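Local coordinates for conserved exported protein (Bacteroides fragilis, PDB 3CLW) that is of unknown function but probably hydrolyses O-glycosyl bonds, as a TIM-barrel protein related to glycoside hydrolase family 30, at residues Ile429-Asp434 and Val438-Ile443; Asp345-Asn350 and Met407-Ile412. All blocks are in the same frame, centred on the assembly; numbering follows the deposited sequence.

Overall arrangement
Contact 1 is a beta hairpin, 429-434 with 438-443, and contact 2 ties the end of helix 328-347, at 345-350, to strand 408-414. Their centres lie 9 Å apart, and both are on the same side of the chain's centre, contact 1 about 20 Å and contact 2 about 17 Å from it. Strands 408-414 and 427-433 are antiparallel neighbours: Lys408 O lies 2.8 Å from Thr433 N and Ile410 N lies 3.0 Å from Ser431 O, both probable hydrogen bonds. Helix 328-347 also meets the hairpin, where Leu346 packs on Tyr432. Together the contacts seat the C-terminal beta strands against a helix of the probable TIM barrel.

Contact 1: residues Ile429-Asp434 and Val438-Ile443; sequences ISSYTD and VVTVAI
Ser431 and Thr440 face each other in a non-hydrogen-bonded pair of this antiparallel hairpin, and their hydroxyls share a hydrogen bond, Ser431 OG to Thr440 OG1 at 2.9 Å, in which either could be the donor. Both oxygens stand anti to their own carbonyl carbons (chi1 -58° in each), which leaves the Thr440 methyl CG2 turned toward Ile429. The isoleucine comes across it at a slant, its CD1 only 3.4 Å from Thr440 CG2, a tight fit, while the same CD1 also lies 3.9 Å from Ala442 CB. Ala442, paired across the strands with Ile429, is small enough to leave room for that CD1. At the turn end of this face, Thr433 lies across Val438, but its OG1 is bonded to Glu437 O and Gly435 N.

The other face carries Ser430, Tyr432, Val439 and Val441. With CG anti to the carbonyl carbon (chi1 -51°), the Tyr432 ring lies back along its own strand, its CD2 edge near Val439 O, and its OH hydrogen-bonds Ser430 OG at 2.9 Å; either may donate. A water donates to Val441 O at 2.8 Å. Beta-branched valines suit the extended backbone, and this face packs on helices 328-347 and 391-400.

Two backbone bonds join each of the pairs Ser430/Val441 and Tyr432/Val439. Such paired residues with a short connecting turn are the classic beta hairpin, here between strands 408-414 and 490-495.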
loop_
_atom_site.group_PDB
_atom_site.type_symbol
_atom_site.label_atom_id
_atom_site.label_comp_id
_atom_site.label_asym_id
_atom_site.label_seq_id
_atom_site.Cartn_x
_atom_site.Cartn_y
_atom_site.Cartn_z
ATOM N N ILE A 429 -10.061 -15.570 8.798
ATOM C CA ILE A 429 -11.256 -15.225 8.094
ATOM C C ILE A 429 -11.826 -13.935 8.657
ATOM O O ILE A 429 -11.763 -13.696 9.861
ATOM C CB ILE A 429 -12.243 -16.428 8.071
ATOM C CG1 ILE A 429 -13.585 -16.051 7.442
ATOM C CG2 ILE A 429 -12.447 -16.936 9.444
ATOM C CD1 ILE A 429 -14.433 -17.256 7.094
ATOM N N SER A 430 -12.344 -13.098 7.750
ATOM C CA SER A 430 -12.833 -11.748 8.064
ATOM C C SER A 430 -13.969 -11.441 7.111
ATOM O O SER A 430 -14.050 -12.045 6.047
ATOM C CB SER A 430 -11.701 -10.700 7.917
ATOM O OG SER A 430 -11.105 -10.729 6.610
ATOM N N SER A 431 -14.851 -10.517 7.496
ATOM C CA SER A 431 -16.001 -10.150 6.668
ATOM C C SER A 431 -16.207 -8.650 6.563
ATOM O O SER A 431 -15.759 -7.905 7.429
ATOM C CB SER A 431 -17.279 -10.827 7.179
ATOM O OG SER A 431 -17.133 -12.230 7.184
ATOM N N TYR A 432 -16.891 -8.212 5.507
ATOM C CA TYR A 432 -17.001 -6.783 5.170
ATOM C C TYR A 432 -18.306 -6.650 4.488
ATOM O O TYR A 432 -18.727 -7.587 3.858
ATOM C CB TYR A 432 -15.870 -6.315 4.201
ATOM C CG TYR A 432 -14.528 -6.710 4.713
ATOM C CD1 TYR A 432 -13.746 -5.812 5.418
ATOM C CD2 TYR A 432 -14.060 -8.002 4.545
ATOM C CE1 TYR A 432 -12.557 -6.193 5.953
ATOM C CE2 TYR A 432 -12.849 -8.399 5.063
ATOM C CZ TYR A 432 -12.108 -7.489 5.773
ATOM O OH TYR A 432 -10.901 -7.860 6.286
ATOM N N THR A 433 -18.941 -5.491 4.592
ATOM C CA THR A 433 -20.226 -5.282 3.914
ATOM C C THR A 433 -20.493 -3.833 3.504
ATOM O O THR A 433 -20.009 -2.899 4.130
ATOM C CB THR A 433 -21.441 -5.800 4.747
ATOM O OG1 THR A 433 -22.635 -5.726 3.952
ATOM C CG2 THR A 433 -21.652 -4.987 6.010
ATOM N N ASP A 434 -21.280 -3.663 2.456
ATOM C CA ASP A 434 -21.845 -2.363 2.134
ATOM C C ASP A 434 -23.368 -2.332 2.365
ATOM O O ASP A 434 -24.054 -1.426 1.893
ATOM C CB ASP A 434 -21.533 -1.995 0.673
ATOM C CG ASP A 434 -22.159 -2.975 -0.342
ATOM O OD1 ASP A 434 -22.641 -4.070 0.041
ATOM O OD2 ASP A 434 -22.149 -2.640 -1.546
ATOM N N VAL A 438 -22.352 -9.216 1.385
ATOM C CA VAL A 438 -21.442 -9.550 2.467
ATOM C C VAL A 438 -20.302 -10.382 1.866
ATOM O O VAL A 438 -20.543 -11.407 1.217
ATOM C CB VAL A 438 -22.151 -10.240 3.666
ATOM C CG1 VAL A 438 -21.158 -10.590 4.794
ATOM C CG2 VAL A 438 -23.227 -9.333 4.223
ATOM N N VAL A 439 -19.069 -9.894 2.081
ATOM C CA VAL A 439 -17.849 -10.443 1.516
ATOM C C VAL A 439 -17.015 -11.066 2.626
ATOM O O VAL A 439 -16.675 -10.412 3.602
ATOM C CB VAL A 439 -17.007 -9.319 0.806
ATOM C CG1 VAL A 439 -15.624 -9.835 0.357
ATOM C CG2 VAL A 439 -17.791 -8.677 -0.358
ATOM N N THR A 440 -16.695 -12.336 2.483
ATOM C CA THR A 440 -15.898 -13.037 3.469
ATOM C C THR A 440 -14.632 -13.612 2.805
ATOM O O THR A 440 -14.689 -14.190 1.721
ATOM C CB THR A 440 -16.759 -14.123 4.145
ATOM O OG1 THR A 440 -17.906 -13.489 4.736
ATOM C CG2 THR A 440 -16.001 -14.833 5.207
ATOM N N VAL A 441 -13.488 -13.412 3.436
ATOM C CA VAL A 441 -12.241 -13.891 2.862
ATOM C C VAL A 441 -11.586 -14.796 3.875
ATOM O O VAL A 441 -11.287 -14.368 4.991
ATOM C CB VAL A 441 -11.279 -12.729 2.454
ATOM C CG1 VAL A 441 -10.016 -13.265 1.810
ATOM C CG2 VAL A 441 -11.961 -11.749 1.516
ATOM N N ALA A 442 -11.392 -16.046 3.478
ATOM C CA ALA A 442 -10.881 -17.091 4.331
ATOM C C ALA A 442 -9.539 -17.566 3.841
ATOM O O ALA A 442 -9.390 -17.951 2.680
ATOM C CB ALA A 442 -11.862 -18.257 4.385
ATOM N N ILE A 443 -8.549 -17.528 4.716
ATOM C CA ILE A 443 -7.246 -18.090 4.371
ATOM C C ILE A 443 -7.070 -19.409 5.066
ATOM O O ILE A 443 -7.103 -19.460 6.302
ATOM C CB ILE A 443 -6.065 -17.175 4.782
ATOM C CG1 ILE A 443 -6.284 -15.751 4.269
ATOM C CG2 ILE A 443 -4.724 -17.775 4.299
ATOM C CD1 ILE A 443 -5.350 -14.741 4.900
HETATM O O HOH W 1 -9.470 -12.472 5.991
#

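Contact 2: residues Asp345-Asn350 and Met407-Ile412; sequences DLTLAN and MKRIAI
Arg409 reaches from its strand to the end of helix 328-347 and lays one face of its guanidinium against the backbone there. Thr347 CA sits 3.7 Å above the plane, over its centre, and Thr347 CG2 comes within 3.8 Å of Arg409 NH1, the two side chains crossing at about a right angle. This is van der Waals contact between a flat cation and a helix backbone. The arginine extends with CG anti to its own N (chi1 -169°), then bends at chi3 (75°), which turns the guanidinium over Thr347. A long side chain suits the span, since the nearest CA atoms, those of Leu346 and Arg409, are 8.2 Å apart.

Polar contact across the segments is slight. Arg409 NH2 gives Asn350 OD1 a weak hydrogen bond of 3.4 Å, made at the edge of the guanidinium and in its plane, with the amide plane turned 87° from it. Asn350 follows the helix with positive phi, a conformation asparagine tolerates better than most residues. Leu346 O lies 3.2 Å from Arg409 NE, but the angle is too poor for a bond.

A residue outside both segments, Gln17 of strand 6-25, makes the stronger link: it accepts from Arg409 NE through OE1 and donates to Leu346 O through NE2. Thr347 OG1 turns back to His343 O within the helix.

The arginine is thus held by packing of its guanidinium face on the backbone and by the bridging amide of Gln17 more than by its weak direct bond to Asn350. Carbonyls near the helix end probably also offer its positive charge a favourable electrostatic setting.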
loop_
_atom_site.group_PDB
_atom_site.type_symbol
_atom_site.label_atom_id
_atom_site.label_comp_id
_atom_site.label_asym_id
_atom_site.label_seq_id
_atom_site.Cartn_x
_atom_site.Cartn_y
_atom_site.Cartn_z
ATOM N N ASP A 345 -3.486 -7.083 9.276
ATOM C CA ASP A 345 -3.641 -5.635 9.191
ATOM C C ASP A 345 -5.089 -5.184 9.305
ATOM O O ASP A 345 -5.399 -4.239 10.048
ATOM C CB ASP A 345 -2.990 -5.073 7.932
ATOM C CG ASP A 345 -1.488 -4.916 8.093
ATOM O OD1 ASP A 345 -1.000 -4.960 9.241
ATOM O OD2 ASP A 345 -0.786 -4.759 7.086
ATOM N N LEU A 346 -5.967 -5.847 8.559
ATOM C CA LEU A 346 -7.397 -5.528 8.551
ATOM C C LEU A 346 -8.112 -5.884 9.858
ATOM O O LEU A 346 -8.983 -5.171 10.293
ATOM C CB LEU A 346 -8.089 -6.249 7.388
ATOM C CG LEU A 346 -7.741 -5.824 5.963
ATOM C CD1 LEU A 346 -8.404 -6.752 4.948
ATOM C CD2 LEU A 346 -8.104 -4.349 5.709
ATOM N N THR A 347 -7.738 -7.004 10.465
ATOM C CA THR A 347 -8.480 -7.518 11.610
ATOM C C THR A 347 -7.836 -7.216 12.961
ATOM O O THR A 347 -8.531 -7.156 13.941
ATOM C CB THR A 347 -8.722 -9.043 11.504
ATOM O OG1 THR A 347 -7.456 -9.706 11.479
ATOM C CG2 THR A 347 -9.502 -9.395 10.251
ATOM N N LEU A 348 -6.519 -7.067 13.014
ATOM C CA LEU A 348 -5.840 -6.771 14.259
ATOM C C LEU A 348 -5.503 -5.283 14.379
ATOM O O LEU A 348 -5.802 -4.671 15.391
ATOM C CB LEU A 348 -4.593 -7.639 14.448
ATOM C CG LEU A 348 -4.796 -9.152 14.469
ATOM C CD1 LEU A 348 -3.566 -9.835 15.027
ATOM C CD2 LEU A 348 -6.030 -9.546 15.249
ATOM N N ALA A 349 -4.916 -4.706 13.327
ATOM C CA ALA A 349 -4.562 -3.294 13.316
ATOM C C ALA A 349 -5.737 -2.438 12.851
ATOM O O ALA A 349 -5.646 -1.210 12.879
ATOM C CB ALA A 349 -3.318 -3.047 12.480
ATOM N N ASN A 350 -6.837 -3.095 12.468
ATOM C CA ASN A 350 -8.038 -2.445 11.938
ATOM C C ASN A 350 -7.742 -1.450 10.816
ATOM O O ASN A 350 -8.312 -0.346 10.779
ATOM C CB ASN A 350 -8.843 -1.773 13.067
ATOM C CG ASN A 350 -9.688 -2.765 13.869
ATOM O OD1 ASN A 350 -10.891 -2.595 14.017
ATOM N ND2 ASN A 350 -9.058 -3.793 14.383
ATOM N N MET A 407 -17.103 0.091 2.361
ATOM C CA MET A 407 -17.580 -1.089 3.060
ATOM C C MET A 407 -17.055 -1.012 4.471
ATOM O O MET A 407 -16.009 -0.424 4.719
ATOM C CB MET A 407 -17.082 -2.383 2.407
ATOM C CG MET A 407 -17.860 -2.826 1.149
ATOM S SD MET A 407 -17.407 -4.507 0.678
ATOM C CE MET A 407 -18.556 -4.734 -0.645
ATOM N N LYS A 408 -17.755 -1.634 5.402
ATOM C CA LYS A 408 -17.223 -1.720 6.741
ATOM C C LYS A 408 -16.908 -3.156 7.075
ATOM O O LYS A 408 -17.617 -4.052 6.646
ATOM C CB LYS A 408 -18.198 -1.065 7.712
ATOM C CG LYS A 408 -18.221 0.432 7.434
ATOM C CD LYS A 408 -19.174 1.194 8.288
ATOM C CE LYS A 408 -18.956 2.684 8.089
ATOM N NZ LYS A 408 -20.288 3.373 8.068
ATOM N N ARG A 409 -15.804 -3.368 7.779
ATOM C CA ARG A 409 -15.531 -4.647 8.380
ATOM C C ARG A 409 -16.572 -4.923 9.482
ATOM O O ARG A 409 -16.935 -4.032 10.244
ATOM C CB ARG A 409 -14.117 -4.704 8.963
ATOM C CG ARG A 409 -13.726 -6.094 9.349
ATOM C CD ARG A 409 -12.289 -6.196 9.740
ATOM N NE ARG A 409 -12.032 -5.638 11.065
ATOM C CZ ARG A 409 -12.014 -6.351 12.194
ATOM N NH1 ARG A 409 -12.295 -7.642 12.165
ATOM N NH2 ARG A 409 -11.731 -5.775 13.358
ATOM N N ILE A 410 -17.055 -6.159 9.534
ATOM C CA ILE A 410 -18.074 -6.564 10.508
ATOM C C ILE A 410 -17.567 -7.819 11.181
ATOM O O ILE A 410 -16.568 -8.400 10.737
ATOM C CB ILE A 410 -19.457 -6.776 9.851
ATOM C CG1 ILE A 410 -19.386 -7.835 8.725
ATOM C CG2 ILE A 410 -19.976 -5.465 9.310
ATOM C CD1 ILE A 410 -20.677 -8.025 7.977
ATOM N N ALA A 411 -18.218 -8.212 12.274
ATOM C CA ALA A 411 -17.788 -9.373 13.054
ATOM C C ALA A 411 -18.071 -10.707 12.344
ATOM O O ALA A 411 -19.123 -10.889 11.717
ATOM C CB ALA A 411 -18.470 -9.361 14.441
ATOM N N ILE A 412 -17.134 -11.633 12.465
ATOM C CA ILE A 412 -17.350 -13.024 12.060
ATOM C C ILE A 412 -16.597 -13.885 13.087
ATOM O O ILE A 412 -15.384 -13.938 13.095
ATOM C CB ILE A 412 -16.935 -13.316 10.566
ATOM C CG1 ILE A 412 -17.040 -14.821 10.236
ATOM C CG2 ILE A 412 -15.512 -12.815 10.266
ATOM C CD1 ILE A 412 -17.026 -15.182 8.745
#